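Local structure of bromo domain containing protein (Cryptosporidium parvum, 5U9N) at residues Trp9-Leu20 and Thr92-Val103. The protein probably recognises acetylated lysine through its bromodomains, the second of which makes up this chain and is seen with the inhibitor bromosporine bound. Sequence-based numbering, arbitrary orientation.
With SO4 (sulfate ion), chain D.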
loop_
_atom_site.group_PDB
_atom_site.type_symbol
_atom_site.label_atom_id
_atom_site.label_comp_id
_atom_site.label_asym_id
_atom_site.label_seq_id
_atom_site.Cartn_x
_atom_site.Cartn_y
_atom_site.Cartn_z
ATOM N N TRP A 9 -12.713 9.416 -8.806
ATOM C CA TRP A 9 -11.847 8.237 -8.855
ATOM C C TRP A 9 -10.923 8.168 -7.629
ATOM O O TRP A 9 -10.508 7.086 -7.255
ATOM C CB TRP A 9 -11.013 8.217 -10.153
ATOM C CG TRP A 9 -10.003 9.324 -10.268
ATOM C CD1 TRP A 9 -10.155 10.501 -10.934
ATOM C CD2 TRP A 9 -8.638 9.288 -9.819
ATOM N NE1 TRP A 9 -8.990 11.233 -10.873
ATOM C CE2 TRP A 9 -8.041 10.507 -10.202
ATOM C CE3 TRP A 9 -7.883 8.374 -9.065
ATOM C CZ2 TRP A 9 -6.715 10.816 -9.893
ATOM C CZ3 TRP A 9 -6.573 8.697 -8.745
ATOM C CH2 TRP A 9 -5.998 9.889 -9.177
ATOM N N ARG A 10 -10.576 9.318 -7.034
ATOM C CA ARG A 10 -9.733 9.367 -5.837
ATOM C C ARG A 10 -10.465 8.791 -4.621
ATOM O O ARG A 10 -9.839 8.140 -3.797
ATOM C CB ARG A 10 -9.297 10.802 -5.549
ATOM C CG ARG A 10 -8.295 11.338 -6.535
ATOM C CD ARG A 10 -8.176 12.841 -6.447
ATOM N NE ARG A 10 -7.349 13.386 -7.525
ATOM C CZ ARG A 10 -6.023 13.469 -7.499
ATOM N NH1 ARG A 10 -5.343 13.062 -6.429
ATOM N NH2 ARG A 10 -5.364 13.984 -8.529
ATOM N N ASN A 11 -11.778 9.051 -4.493
ATOM C CA ASN A 11 -12.581 8.476 -3.404
ATOM C C ASN A 11 -12.733 6.967 -3.609
ATOM O O ASN A 11 -12.746 6.214 -2.635
ATOM C CB ASN A 11 -13.959 9.152 -3.304
ATOM C CG ASN A 11 -13.911 10.559 -2.720
ATOM O OD1 ASN A 11 -13.114 10.859 -1.825
ATOM N ND2 ASN A 11 -14.836 11.418 -3.132
ATOM N N GLU A 12 -12.782 6.519 -4.883
ATOM C CA GLU A 12 -12.823 5.088 -5.227
ATOM C C GLU A 12 -11.487 4.419 -4.806
ATOM O O GLU A 12 -11.494 3.286 -4.313
ATOM C CB GLU A 12 -13.105 4.911 -6.741
ATOM C CG GLU A 12 -13.153 3.468 -7.230
ATOM C CD GLU A 12 -14.205 2.576 -6.602
ATOM O OE1 GLU A 12 -15.184 3.108 -6.032
ATOM O OE2 GLU A 12 -14.043 1.335 -6.671
ATOM N N CYS A 13 -10.365 5.168 -4.907
ATOM C CA CYS A 13 -9.053 4.704 -4.430
ATOM C C CYS A 13 -9.041 4.644 -2.905
ATOM O O CYS A 13 -8.510 3.699 -2.329
ATOM C CB CYS A 13 -7.937 5.611 -4.946
ATOM S SG CYS A 13 -7.598 5.439 -6.707
ATOM N N LEU A 14 -9.581 5.675 -2.251
ATOM C CA LEU A 14 -9.628 5.721 -0.796
ATOM C C LEU A 14 -10.534 4.607 -0.234
ATOM O O LEU A 14 -10.194 3.984 0.778
ATOM C CB LEU A 14 -10.107 7.084 -0.337
ATOM C CG LEU A 14 -10.208 7.263 1.165
ATOM C CD1 LEU A 14 -8.835 7.168 1.818
ATOM C CD2 LEU A 14 -10.917 8.563 1.498
ATOM N N ARG A 15 -11.679 4.359 -0.888
ATOM C CA ARG A 15 -12.586 3.261 -0.511
ATOM C C ARG A 15 -11.808 1.936 -0.473
ATOM O O ARG A 15 -11.887 1.210 0.515
ATOM C CB ARG A 15 -13.748 3.151 -1.520
ATOM C CG ARG A 15 -14.810 2.130 -1.139
ATOM C CD ARG A 15 -15.852 1.946 -2.246
ATOM N NE ARG A 15 -15.299 1.285 -3.442
ATOM C CZ ARG A 15 -15.099 -0.029 -3.576
ATOM N NH1 ARG A 15 -15.380 -0.857 -2.577
ATOM N NH2 ARG A 15 -14.604 -0.518 -4.702
ATOM N N ILE A 16 -11.053 1.637 -1.544
ATOM C CA ILE A 16 -10.293 0.390 -1.645
ATOM C C ILE A 16 -9.161 0.353 -0.597
ATOM O O ILE A 16 -8.953 -0.680 0.032
ATOM C CB ILE A 16 -9.751 0.195 -3.081
ATOM C CG1 ILE A 16 -10.925 -0.152 -4.027
ATOM C CG2 ILE A 16 -8.650 -0.904 -3.119
ATOM C CD1 ILE A 16 -10.588 -0.105 -5.479
ATOM N N LEU A 17 -8.462 1.468 -0.404
ATOM C CA LEU A 17 -7.421 1.587 0.627
ATOM C C LEU A 17 -8.002 1.271 2.014
ATOM O O LEU A 17 -7.397 0.521 2.779
ATOM C CB LEU A 17 -6.852 3.013 0.621
ATOM C CG LEU A 17 -5.546 3.220 1.389
ATOM C CD1 LEU A 17 -4.367 2.688 0.607
ATOM C CD2 LEU A 17 -5.337 4.694 1.690
ATOM N N ASN A 18 -9.188 1.821 2.319
ATOM C CA ASN A 18 -9.867 1.571 3.590
ATOM C C ASN A 18 -10.279 0.102 3.745
ATOM O O ASN A 18 -10.364 -0.376 4.872
ATOM C CB ASN A 18 -11.111 2.470 3.732
ATOM C CG ASN A 18 -10.795 3.880 4.175
ATOM O OD1 ASN A 18 -9.710 4.174 4.683
ATOM N ND2 ASN A 18 -11.770 4.767 4.064
ATOM N N LEU A 19 -10.571 -0.597 2.640
ATOM C CA LEU A 19 -10.892 -2.022 2.699
ATOM C C LEU A 19 -9.616 -2.866 2.953
ATOM O O LEU A 19 -9.694 -3.860 3.651
ATOM C CB LEU A 19 -11.601 -2.493 1.418
ATOM C CG LEU A 19 -13.037 -2.048 1.268
ATOM C CD1 LEU A 19 -13.501 -2.219 -0.149
ATOM C CD2 LEU A 19 -13.965 -2.831 2.214
ATOM N N LEU A 20 -8.445 -2.449 2.445
ATOM C CA LEU A 20 -7.190 -3.157 2.761
ATOM C C LEU A 20 -6.773 -2.967 4.215
ATOM O O LEU A 20 -5.985 -3.764 4.723
ATOM C CB LEU A 20 -6.057 -2.673 1.879
ATOM C CG LEU A 20 -6.133 -3.017 0.434
ATOM C CD1 LEU A 20 -5.034 -2.332 -0.300
ATOM C CD2 LEU A 20 -6.102 -4.519 0.233
ATOM N N THR A 92 1.463 14.535 -5.093
ATOM C CA THR A 92 0.054 14.193 -5.334
ATOM C C THR A 92 -0.045 13.070 -6.367
ATOM O O THR A 92 0.746 13.027 -7.311
ATOM C CB THR A 92 -0.739 15.441 -5.784
ATOM O OG1 THR A 92 -2.140 15.186 -5.625
ATOM C CG2 THR A 92 -0.449 15.838 -7.232
ATOM N N ILE A 93 -1.018 12.166 -6.183
ATOM C CA ILE A 93 -1.251 11.041 -7.095
ATOM C C ILE A 93 -2.050 11.558 -8.323
ATOM O O ILE A 93 -3.214 11.938 -8.183
ATOM C CB ILE A 93 -1.978 9.866 -6.353
ATOM C CG1 ILE A 93 -1.083 9.292 -5.247
ATOM C CG2 ILE A 93 -2.363 8.739 -7.345
ATOM C CD1 ILE A 93 -1.762 8.782 -4.160
ATOM N N GLU A 94 -1.410 11.562 -9.523
ATOM C CA GLU A 94 -1.999 12.130 -10.736
ATOM C C GLU A 94 -3.057 11.243 -11.350
ATOM O O GLU A 94 -3.862 11.748 -12.118
ATOM C CB GLU A 94 -0.918 12.398 -11.800
ATOM C CG GLU A 94 -0.083 13.648 -11.552
ATOM C CD GLU A 94 0.851 13.990 -12.705
ATOM O OE1 GLU A 94 0.352 14.136 -13.845
ATOM O OE2 GLU A 94 2.081 14.078 -12.476
ATOM N N ASN A 95 -3.030 9.914 -11.096
ATOM C CA ASN A 95 -3.993 9.022 -11.758
ATOM C C ASN A 95 -4.119 7.664 -11.041
ATOM O O ASN A 95 -3.320 7.353 -10.167
ATOM C CB ASN A 95 -3.571 8.808 -13.226
ATOM C CG ASN A 95 -2.095 8.574 -13.412
ATOM O OD1 ASN A 95 -1.492 7.710 -12.784
ATOM N ND2 ASN A 95 -1.480 9.363 -14.229
ATOM N N PRO A 96 -5.099 6.817 -11.438
ATOM C CA PRO A 96 -5.227 5.499 -10.798
ATOM C C PRO A 96 -4.019 4.586 -11.053
ATOM O O PRO A 96 -3.777 3.665 -10.292
ATOM C CB PRO A 96 -6.500 4.913 -11.458
ATOM C CG PRO A 96 -7.198 6.053 -12.045
ATOM C CD PRO A 96 -6.158 7.016 -12.453
ATOM N N HIS A 97 -3.255 4.865 -12.103
ATOM C CA HIS A 97 -2.089 4.059 -12.478
ATOM C C HIS A 97 -0.971 4.277 -11.459
ATOM O O HIS A 97 -0.328 3.320 -11.054
ATOM C CB HIS A 97 -1.618 4.415 -13.906
ATOM C CG HIS A 97 -2.699 4.321 -14.930
ATOM N ND1 HIS A 97 -2.850 3.191 -15.710
ATOM C CD2 HIS A 97 -3.669 5.212 -15.257
ATOM C CE1 HIS A 97 -3.891 3.435 -16.495
ATOM N NE2 HIS A 97 -4.421 4.636 -16.239
ATOM N N GLU A 98 -0.768 5.527 -11.013
ATOM C CA GLU A 98 0.210 5.802 -9.959
ATOM C C GLU A 98 -0.285 5.226 -8.603
ATOM O O GLU A 98 0.519 4.710 -7.835
ATOM C CB GLU A 98 0.500 7.319 -9.832
ATOM C CG GLU A 98 1.359 7.641 -8.613
ATOM C CD GLU A 98 2.169 8.913 -8.680
ATOM O OE1 GLU A 98 3.274 8.937 -8.089
ATOM O OE2 GLU A 98 1.682 9.903 -9.273
ATOM N N PHE A 99 -1.594 5.336 -8.305
ATOM C CA PHE A 99 -2.123 4.772 -7.072
ATOM C C PHE A 99 -1.862 3.269 -7.047
ATOM O O PHE A 99 -1.409 2.741 -6.018
ATOM C CB PHE A 99 -3.638 5.047 -6.930
ATOM C CG PHE A 99 -4.254 4.434 -5.698
ATOM C CD1 PHE A 99 -4.172 5.071 -4.474
ATOM C CD2 PHE A 99 -4.842 3.189 -5.746
ATOM C CE1 PHE A 99 -4.700 4.479 -3.327
ATOM C CE2 PHE A 99 -5.421 2.631 -4.610
ATOM C CZ PHE A 99 -5.315 3.267 -3.405
ATOM N N GLU A 100 -2.143 2.572 -8.172
ATOM C CA GLU A 100 -1.899 1.127 -8.264
ATOM C C GLU A 100 -0.419 0.806 -7.973
ATOM O O GLU A 100 -0.115 -0.102 -7.199
ATOM C CB GLU A 100 -2.285 0.603 -9.640
ATOM C CG GLU A 100 -2.259 -0.912 -9.737
ATOM C CD GLU A 100 -2.445 -1.471 -11.130
ATOM O OE1 GLU A 100 -3.072 -0.787 -11.972
ATOM O OE2 GLU A 100 -2.000 -2.617 -11.368
ATOM N N ARG A 101 0.489 1.534 -8.610
ATOM C CA ARG A 101 1.925 1.359 -8.386
ATOM C C ARG A 101 2.305 1.489 -6.893
ATOM O O ARG A 101 3.050 0.662 -6.368
ATOM C CB ARG A 101 2.702 2.394 -9.183
ATOM C CG ARG A 101 4.201 2.164 -9.142
ATOM C CD ARG A 101 4.959 3.140 -10.013
ATOM N NE ARG A 101 5.128 4.427 -9.357
ATOM C CZ ARG A 101 5.960 4.655 -8.337
ATOM N NH1 ARG A 101 6.058 5.870 -7.812
ATOM N NH2 ARG A 101 6.691 3.664 -7.827
ATOM N N LEU A 102 1.820 2.544 -6.235
ATOM C CA LEU A 102 2.200 2.849 -4.867
ATOM C C LEU A 102 1.679 1.790 -3.902
ATOM O O LEU A 102 2.410 1.359 -3.018
ATOM C CB LEU A 102 1.691 4.250 -4.466
ATOM C CG LEU A 102 2.456 5.466 -5.082
ATOM C CD1 LEU A 102 1.806 6.809 -4.629
ATOM C CD2 LEU A 102 3.948 5.457 -4.695
ATOM N N VAL A 103 0.441 1.351 -4.075
ATOM C CA VAL A 103 -0.113 0.307 -3.207
ATOM C C VAL A 103 0.676 -1.002 -3.388
ATOM O O VAL A 103 1.042 -1.624 -2.395
ATOM C CB VAL A 103 -1.620 0.089 -3.449
ATOM C CG1 VAL A 103 -2.101 -1.178 -2.757
ATOM C CG2 VAL A 103 -2.423 1.303 -2.972
HETATM S S SO4 D . -8.189 15.028 -11.214
HETATM O O1 SO4 D . -6.988 14.327 -10.766
HETATM O O2 SO4 D . -8.573 14.526 -12.535
HETATM O O3 SO4 D . -7.908 16.461 -11.294
HETATM O O4 SO4 D . -9.279 14.801 -10.261
#
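W9, C13, L17 and L20 of helix 9-20 pack against P96, F99 and V103 in a buried, nearly parallel helix-helix contact of the bromodomain's left-handed four-helix bundle. The evidence for the parallel course is an angle of 18° between the N-to-C directions of the axes of segments 9-20 and 96-103, which approach to 10.9 Å; the matching residues W9-P96, C13-F99 and L17-V103 advance together. The F99 ring fills the middle: its CG stands anti to the backbone N (chi1 178°), which carries the ring across to helix 9-20. There C13 CB sits over the ring centre, 3.6 Å from the F99 centroid, a CH-pi contact, while C13 SG lies over the same face as a sulfur-aromatic partner. V103 CG2, one helical turn on, lies over the opposite face toward the rim. Farther along, L17 CD1 touches both F99 CZ and V103 CG2, and L20 CD1 meets V103 CG1 at 4.0 Å. At the other end, the W9 indole lies against the start of helix 96-113: P96 CD rests over its six-membered ring in a CH-pi contact, 4.1 Å from the centroid, and R10 CG lies over the rim of the other face. The N95 side chain caps that helix, its OD1 accepting from E98 N at 2.9 Å, while W9 CH2 approaches N95 CA. Y147 of helix 143-148 meets W9 edge-to-face, and I60 of helix 57-65 touches F99. The contact lies away from the bromosporine pocket, the V103 side chain being about 12 Å from the ligand. R10, on a chain extended from CG to NE, brings its guanidinium to the turn before helix 96-113, with I93 O 3.0 Å from NH1; a sulfate, probably from the crystallisation liquor, accepts in the guanidinium plane, O1 standing 2.8 Å from R10 NH2.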